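Local atomic coordinates of cathepsin L Propeptide (PDB entry 3F75), a protein that belongs to the I29 family of cathepsin propeptide inhibitor domains and forms a complex with the cathepsin L protease chain. Residues B[16-21]-B[53-57]; B[44-49]-B[74-80]. All blocks are in the same frame, centred on the assembly; numbering follows the deposited sequence.

Contact 1 (B[16-21]-B[53-57]); sequences WKEAHF and LVYIH
Trp16, the first modelled residue (psi 151°), leads into Lys17 at the N-cap position, after which the chain turns into a helix at Glu18. The facing segment, 53-57, is helical throughout, with His57 N hydrogen-bonded to Leu53 O at 3.0 Å. The backbones stay well apart: the closest CA pair, Phe21 and Leu53, is separated by 8.6 Å, so side chains bridge the gap. Trp16, in the m rotamer (chi2 -38°), sets its six-membered ring against both Leu53 and His57, one helical turn apart. Its CH2 sits 3.4 Å from CG of His57, over one face of the t-rotamer imidazole; the ring centroids are 4.5 Å apart and the planes meet obliquely at 46°. Trp16 CZ3 also lies 4.1 Å from Leu53 CG. Phe21 (m, chi2 -61°) starts sideways but brings its ring in, placing CD1 3.9 Å from CD2 of Leu53 and CZ 3.6 Å from CG2 of Val54. No hydrogen bond crosses. Nearby, Glu18 makes a salt bridge to Lys50. Only 256 Å² is buried, which marks a surface contact: Trp16, just ahead of helix 18-32, and the first turn of that helix pack on helix 39-60, within the helical pair typical of cathepsin L-like propeptides.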
loop_
_atom_site.group_PDB
_atom_site.type_symbol
_atom_site.label_atom_id
_atom_site.label_comp_id
_atom_site.label_asym_id
_atom_site.label_seq_id
_atom_site.Cartn_x
_atom_site.Cartn_y
_atom_site.Cartn_z
ATOM N N TRP B 16 29.534 -13.388 8.742
ATOM C CA TRP B 16 28.934 -14.757 8.698
ATOM C C TRP B 16 29.617 -15.634 7.655
ATOM O O TRP B 16 30.114 -15.137 6.643
ATOM C CB TRP B 16 27.445 -14.687 8.366
ATOM C CG TRP B 16 26.635 -13.881 9.322
ATOM C CD1 TRP B 16 26.787 -13.813 10.673
ATOM C CD2 TRP B 16 25.515 -13.045 9.000
ATOM N NE1 TRP B 16 25.840 -12.974 11.215
ATOM C CE2 TRP B 16 25.045 -12.493 10.208
ATOM C CE3 TRP B 16 24.866 -12.708 7.806
ATOM C CZ2 TRP B 16 23.955 -11.618 10.257
ATOM C CZ3 TRP B 16 23.780 -11.838 7.856
ATOM C CH2 TRP B 16 23.337 -11.307 9.071
ATOM N N LYS B 17 29.632 -16.940 7.909
ATOM C CA LYS B 17 30.127 -17.909 6.934
ATOM C C LYS B 17 29.014 -18.292 5.953
ATOM O O LYS B 17 27.835 -17.991 6.174
ATOM C CB LYS B 17 30.660 -19.167 7.638
ATOM C CG LYS B 17 31.833 -18.924 8.598
ATOM C CD LYS B 17 33.099 -18.431 7.893
ATOM C CE LYS B 17 33.643 -19.456 6.903
ATOM N NZ LYS B 17 35.076 -19.202 6.566
ATOM N N GLU B 18 29.410 -18.957 4.870
ATOM C CA GLU B 18 28.474 -19.415 3.838
ATOM C C GLU B 18 27.376 -20.307 4.427
ATOM O O GLU B 18 26.204 -20.170 4.088
ATOM C CB GLU B 18 29.237 -20.167 2.736
ATOM C CG GLU B 18 28.427 -20.466 1.482
ATOM C CD GLU B 18 27.946 -19.214 0.770
ATOM O OE1 GLU B 18 28.623 -18.169 0.861
ATOM O OE2 GLU B 18 26.895 -19.273 0.109
ATOM N N ALA B 19 27.764 -21.212 5.322
ATOM C CA ALA B 19 26.819 -22.113 5.970
ATOM C C ALA B 19 25.713 -21.364 6.713
ATOM O O ALA B 19 24.585 -21.842 6.747
ATOM C CB ALA B 19 27.541 -23.053 6.911
ATOM N N HIS B 20 26.024 -20.203 7.301
ATOM C CA HIS B 20 24.991 -19.374 7.928
ATOM C C HIS B 20 23.992 -18.879 6.873
ATOM O O HIS B 20 22.777 -18.970 7.071
ATOM C CB HIS B 20 25.570 -18.171 8.683
ATOM C CG HIS B 20 24.524 -17.174 9.084
ATOM N ND1 HIS B 20 24.270 -16.026 8.360
ATOM C CD2 HIS B 20 23.617 -17.190 10.092
ATOM C CE1 HIS B 20 23.269 -15.367 8.919
ATOM N NE2 HIS B 20 22.857 -16.050 9.972
ATOM N N PHE B 21 24.515 -18.346 5.769
ATOM C CA PHE B 21 23.669 -17.909 4.661
ATOM C C PHE B 21 22.871 -19.078 4.102
ATOM O O PHE B 21 21.688 -18.938 3.811
ATOM C CB PHE B 21 24.502 -17.274 3.551
ATOM C CG PHE B 21 25.035 -15.903 3.886
ATOM C CD1 PHE B 21 24.169 -14.854 4.169
ATOM C CD2 PHE B 21 26.393 -15.652 3.874
ATOM C CE1 PHE B 21 24.658 -13.580 4.459
ATOM C CE2 PHE B 21 26.894 -14.377 4.167
ATOM C CZ PHE B 21 26.023 -13.342 4.452
ATOM N N LEU B 53 19.705 -9.877 2.766
ATOM C CA LEU B 53 19.934 -10.232 4.162
ATOM C C LEU B 53 21.066 -9.383 4.755
ATOM O O LEU B 53 20.954 -8.854 5.876
ATOM C CB LEU B 53 20.250 -11.730 4.282
ATOM C CG LEU B 53 20.347 -12.287 5.703
ATOM C CD1 LEU B 53 19.021 -12.082 6.444
ATOM C CD2 LEU B 53 20.749 -13.759 5.708
ATOM N N VAL B 54 22.152 -9.246 4.001
ATOM C CA VAL B 54 23.288 -8.444 4.444
ATOM C C VAL B 54 22.847 -6.984 4.580
ATOM O O VAL B 54 23.152 -6.312 5.585
ATOM C CB VAL B 54 24.506 -8.579 3.492
ATOM C CG1 VAL B 54 25.550 -7.510 3.806
ATOM C CG2 VAL B 54 25.113 -9.981 3.588
ATOM N N TYR B 55 22.078 -6.513 3.601
ATOM C CA TYR B 55 21.563 -5.161 3.657
ATOM C C TYR B 55 20.743 -4.887 4.899
ATOM O O TYR B 55 20.931 -3.868 5.543
ATOM C CB TYR B 55 20.711 -4.875 2.428
ATOM C CG TYR B 55 20.129 -3.486 2.433
ATOM C CD1 TYR B 55 20.899 -2.402 2.069
ATOM C CD2 TYR B 55 18.808 -3.259 2.806
ATOM C CE1 TYR B 55 20.380 -1.131 2.069
ATOM C CE2 TYR B 55 18.271 -1.983 2.785
ATOM C CZ TYR B 55 19.065 -0.928 2.433
ATOM O OH TYR B 55 18.561 0.345 2.405
ATOM N N ILE B 56 19.826 -5.805 5.219
ATOM C CA ILE B 56 18.914 -5.663 6.339
ATOM C C ILE B 56 19.701 -5.621 7.642
ATOM O O ILE B 56 19.530 -4.697 8.456
ATOM C CB ILE B 56 17.881 -6.831 6.350
ATOM C CG1 ILE B 56 16.924 -6.690 5.167
ATOM C CG2 ILE B 56 17.106 -6.907 7.673
ATOM C CD1 ILE B 56 16.062 -7.938 4.916
ATOM N N HIS B 57 20.573 -6.616 7.818
ATOM C CA HIS B 57 21.411 -6.710 8.992
ATOM C C HIS B 57 22.263 -5.463 9.199
ATOM O O HIS B 57 22.337 -4.936 10.306
ATOM C CB HIS B 57 22.317 -7.924 8.889
ATOM C CG HIS B 57 23.299 -8.030 10.012
ATOM N ND1 HIS B 57 22.914 -8.293 11.309
ATOM C CD2 HIS B 57 24.647 -7.927 10.034
ATOM C CE1 HIS B 57 23.983 -8.346 12.083
ATOM N NE2 HIS B 57 25.048 -8.123 11.334
#

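Contact 2 (B[44-49]-B[74-80]); sequences RRYAIF and GDLSRDE. With EDO (1,2-ethanediol), chain F.
Arg45, Asp75 and Ile48 lose the most surface here, 77, 71 and 54 Å² of a 385 Å² total. Segment 44-49 is regular helix; 74-77 form a turn and an extended link (Leu76 phi -114°, psi 142°; Ser77 phi -82°, psi 168°), and 78-80 begin helix 78-84. The two segments have their nearest CA atoms at Phe49 and Asp75, 4.6 Å apart, and Phe49 CA makes a CA-H...O contact to Gly74 O at 3.4 Å. Arg45 leaves its helix sideways, and its m, m, t rotamers bring the guanidinium to the link and to the first turn of helix 78-84: NH1 donates to Asp75 O (2.8 Å) and to Glu80 OE1 (2.7 Å), while NH2 donates to Glu80 OE2 (3.1 Å). Arg44, extended with chi1 to chi3 all t, reaches the same carboxylate, its NH1 3.0 Å and its NE 3.3 Å from Glu80 OE2, completing a three-residue salt-bridge network. Ile48 (m, t) points at the link, its CG2 3.4 Å from Leu76 C and 3.6 Å from Asp75 C. Asp75, chi1 p, sets OD2 3.5 Å from Arg45 CD; the same OD2 is hydrogen-bonded to Tyr36 OH and accepts from O2 of 1,2-ethanediol, probably from the crystallisation liquor, at 2.5 Å. Arg78 forms salt bridges to the Cathepsin L Protease chain. Glu80 also takes Ser77 N on OE1 (3.1 Å), and Glu80 N returns a weak bond to Ser77 OG (3.3 Å). This reciprocal Ser77-Glu80 pairing is a capping box, here joined to the arginines of helix 39-60 at the start of helix 78-84 in an I29 propeptide domain.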
loop_
_atom_site.group_PDB
_atom_site.type_symbol
_atom_site.label_atom_id
_atom_site.label_comp_id
_atom_site.label_asym_id
_atom_site.label_seq_id
_atom_site.Cartn_x
_atom_site.Cartn_y
_atom_site.Cartn_z
ATOM N N ARG B 44 20.491 -17.809 -8.523
ATOM C CA ARG B 44 20.205 -16.369 -8.637
ATOM C C ARG B 44 19.440 -15.839 -7.414
ATOM O O ARG B 44 19.767 -14.794 -6.878
ATOM C CB ARG B 44 19.400 -16.060 -9.908
ATOM C CG ARG B 44 18.910 -14.582 -9.995
ATOM C CD ARG B 44 17.876 -14.307 -11.135
ATOM N NE ARG B 44 17.394 -12.915 -11.116
ATOM C CZ ARG B 44 18.128 -11.851 -11.465
ATOM N NH1 ARG B 44 17.611 -10.631 -11.401
ATOM N NH2 ARG B 44 19.389 -11.991 -11.879
ATOM N N ARG B 45 18.410 -16.565 -6.995
ATOM C CA ARG B 45 17.579 -16.153 -5.891
ATOM C C ARG B 45 18.340 -16.234 -4.556
ATOM O O ARG B 45 18.136 -15.413 -3.672
ATOM C CB ARG B 45 16.306 -17.004 -5.848
ATOM C CG ARG B 45 15.441 -16.831 -7.066
ATOM C CD ARG B 45 14.474 -15.667 -6.945
ATOM N NE ARG B 45 14.048 -15.289 -8.287
ATOM C CZ ARG B 45 14.079 -14.067 -8.802
ATOM N NH1 ARG B 45 14.460 -13.023 -8.087
ATOM N NH2 ARG B 45 13.702 -13.894 -10.055
ATOM N N TYR B 46 19.234 -17.206 -4.430
ATOM C CA TYR B 46 20.088 -17.304 -3.257
ATOM C C TYR B 46 21.006 -16.078 -3.151
ATOM O O TYR B 46 21.163 -15.489 -2.062
ATOM C CB TYR B 46 20.918 -18.576 -3.340
ATOM C CG TYR B 46 21.905 -18.779 -2.206
ATOM C CD1 TYR B 46 21.500 -18.700 -0.887
ATOM C CD2 TYR B 46 23.232 -19.098 -2.465
ATOM C CE1 TYR B 46 22.393 -18.892 0.153
ATOM C CE2 TYR B 46 24.129 -19.303 -1.436
ATOM C CZ TYR B 46 23.697 -19.194 -0.121
ATOM O OH TYR B 46 24.565 -19.395 0.923
ATOM N N ALA B 47 21.592 -15.693 -4.284
ATOM C CA ALA B 47 22.490 -14.541 -4.318
ATOM C C ALA B 47 21.747 -13.254 -3.959
ATOM O O ALA B 47 22.253 -12.448 -3.174
ATOM C CB ALA B 47 23.169 -14.411 -5.685
ATOM N N ILE B 48 20.544 -13.078 -4.503
ATOM C CA ILE B 48 19.716 -11.896 -4.194
ATOM C C ILE B 48 19.324 -11.885 -2.720
ATOM O O ILE B 48 19.425 -10.850 -2.049
ATOM C CB ILE B 48 18.458 -11.824 -5.080
ATOM C CG1 ILE B 48 18.872 -11.618 -6.533
ATOM C CG2 ILE B 48 17.511 -10.681 -4.627
ATOM C CD1 ILE B 48 17.730 -11.776 -7.560
ATOM N N PHE B 49 18.893 -13.045 -2.229
ATOM C CA PHE B 49 18.560 -13.230 -0.816
ATOM C C PHE B 49 19.718 -12.854 0.111
ATOM O O PHE B 49 19.531 -12.101 1.073
ATOM C CB PHE B 49 18.126 -14.678 -0.537
ATOM C CG PHE B 49 17.952 -14.977 0.935
ATOM C CD1 PHE B 49 16.773 -14.663 1.585
ATOM C CD2 PHE B 49 18.978 -15.574 1.668
ATOM C CE1 PHE B 49 16.617 -14.924 2.936
ATOM C CE2 PHE B 49 18.826 -15.838 3.003
ATOM C CZ PHE B 49 17.647 -15.516 3.647
ATOM N N GLY B 74 12.025 -11.237 0.003
ATOM C CA GLY B 74 13.461 -11.444 0.289
ATOM C C GLY B 74 14.351 -11.912 -0.855
ATOM O O GLY B 74 15.555 -11.673 -0.851
ATOM N N ASP B 75 13.770 -12.590 -1.831
ATOM C CA ASP B 75 14.534 -13.100 -2.978
ATOM C C ASP B 75 14.323 -12.294 -4.261
ATOM O O ASP B 75 14.642 -12.778 -5.349
ATOM C CB ASP B 75 14.253 -14.607 -3.194
ATOM C CG ASP B 75 12.795 -14.913 -3.555
ATOM O OD1 ASP B 75 11.911 -14.072 -3.310
ATOM O OD2 ASP B 75 12.534 -16.023 -4.084
ATOM N N LEU B 76 13.865 -11.038 -4.126
ATOM C CA LEU B 76 13.665 -10.140 -5.264
ATOM C C LEU B 76 14.632 -8.959 -5.197
ATOM O O LEU B 76 14.909 -8.414 -4.109
ATOM C CB LEU B 76 12.246 -9.573 -5.272
ATOM C CG LEU B 76 11.103 -10.569 -5.153
ATOM C CD1 LEU B 76 9.783 -9.853 -5.007
ATOM C CD2 LEU B 76 11.077 -11.527 -6.363
ATOM N N SER B 77 15.125 -8.564 -6.362
ATOM C CA SER B 77 15.916 -7.350 -6.508
ATOM C C SER B 77 14.964 -6.179 -6.612
ATOM O O SER B 77 13.755 -6.369 -6.823
ATOM C CB SER B 77 16.737 -7.427 -7.783
ATOM O OG SER B 77 15.879 -7.421 -8.923
ATOM N N ARG B 78 15.502 -4.970 -6.498
ATOM C CA ARG B 78 14.687 -3.771 -6.618
ATOM C C ARG B 78 13.923 -3.731 -7.943
ATOM O O ARG B 78 12.735 -3.411 -7.968
ATOM C CB ARG B 78 15.537 -2.515 -6.468
ATOM C CG ARG B 78 14.777 -1.242 -6.792
ATOM C CD ARG B 78 15.457 -0.014 -6.236
ATOM N NE ARG B 78 14.790 1.209 -6.680
ATOM C CZ ARG B 78 15.232 2.446 -6.435
ATOM N NH1 ARG B 78 16.360 2.642 -5.748
ATOM N NH2 ARG B 78 14.559 3.498 -6.900
ATOM N N ASP B 79 14.594 -4.063 -9.038
ATOM C CA ASP B 79 13.950 -4.033 -10.359
ATOM C C ASP B 79 12.765 -4.992 -10.441
ATOM O O ASP B 79 11.708 -4.640 -10.968
ATOM C CB ASP B 79 14.955 -4.386 -11.455
ATOM C CG ASP B 79 15.854 -3.219 -11.854
ATOM O OD1 ASP B 79 15.541 -2.031 -11.591
ATOM O OD2 ASP B 79 16.887 -3.499 -12.489
ATOM N N GLU B 80 12.941 -6.207 -9.924
ATOM C CA GLU B 80 11.872 -7.205 -9.952
ATOM C C GLU B 80 10.704 -6.786 -9.059
ATOM O O GLU B 80 9.536 -6.908 -9.428
ATOM C CB GLU B 80 12.408 -8.568 -9.533
ATOM C CG GLU B 80 13.404 -9.128 -10.538
ATOM C CD GLU B 80 14.228 -10.293 -9.999
ATOM O OE1 GLU B 80 14.420 -10.412 -8.773
ATOM O OE2 GLU B 80 14.699 -11.102 -10.815
HETATM C C1 EDO F . 8.369 -16.004 -6.514
HETATM O O1 EDO F . 7.744 -16.198 -5.229
HETATM C C2 EDO F . 9.852 -15.670 -6.357
HETATM O O2 EDO F . 10.418 -16.533 -5.366
#

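How the contacts relate
From the N terminus, segment 16-21 opens helix 18-32; the chain then turns back into helix 39-60, passing segment 44-49 before reaching 53-57, where contact 1 closes a largely helical loop. It continues through strand 66-68 to 74-80, where contact 2 closes the second loop. Since 44-49 lies inside the first loop and 74-80 beyond it, the two contacts cross. Both use helix 39-60, so this helix joins the N-terminal helix to the start of helix 78-84. Their centres are 14 Å apart, yet they touch directly: Glu18 OE2 lies 2.5 Å from Tyr46 OH, a probable hydrogen bond, and Phe21 CB packs 3.4 Å from Tyr46 OH.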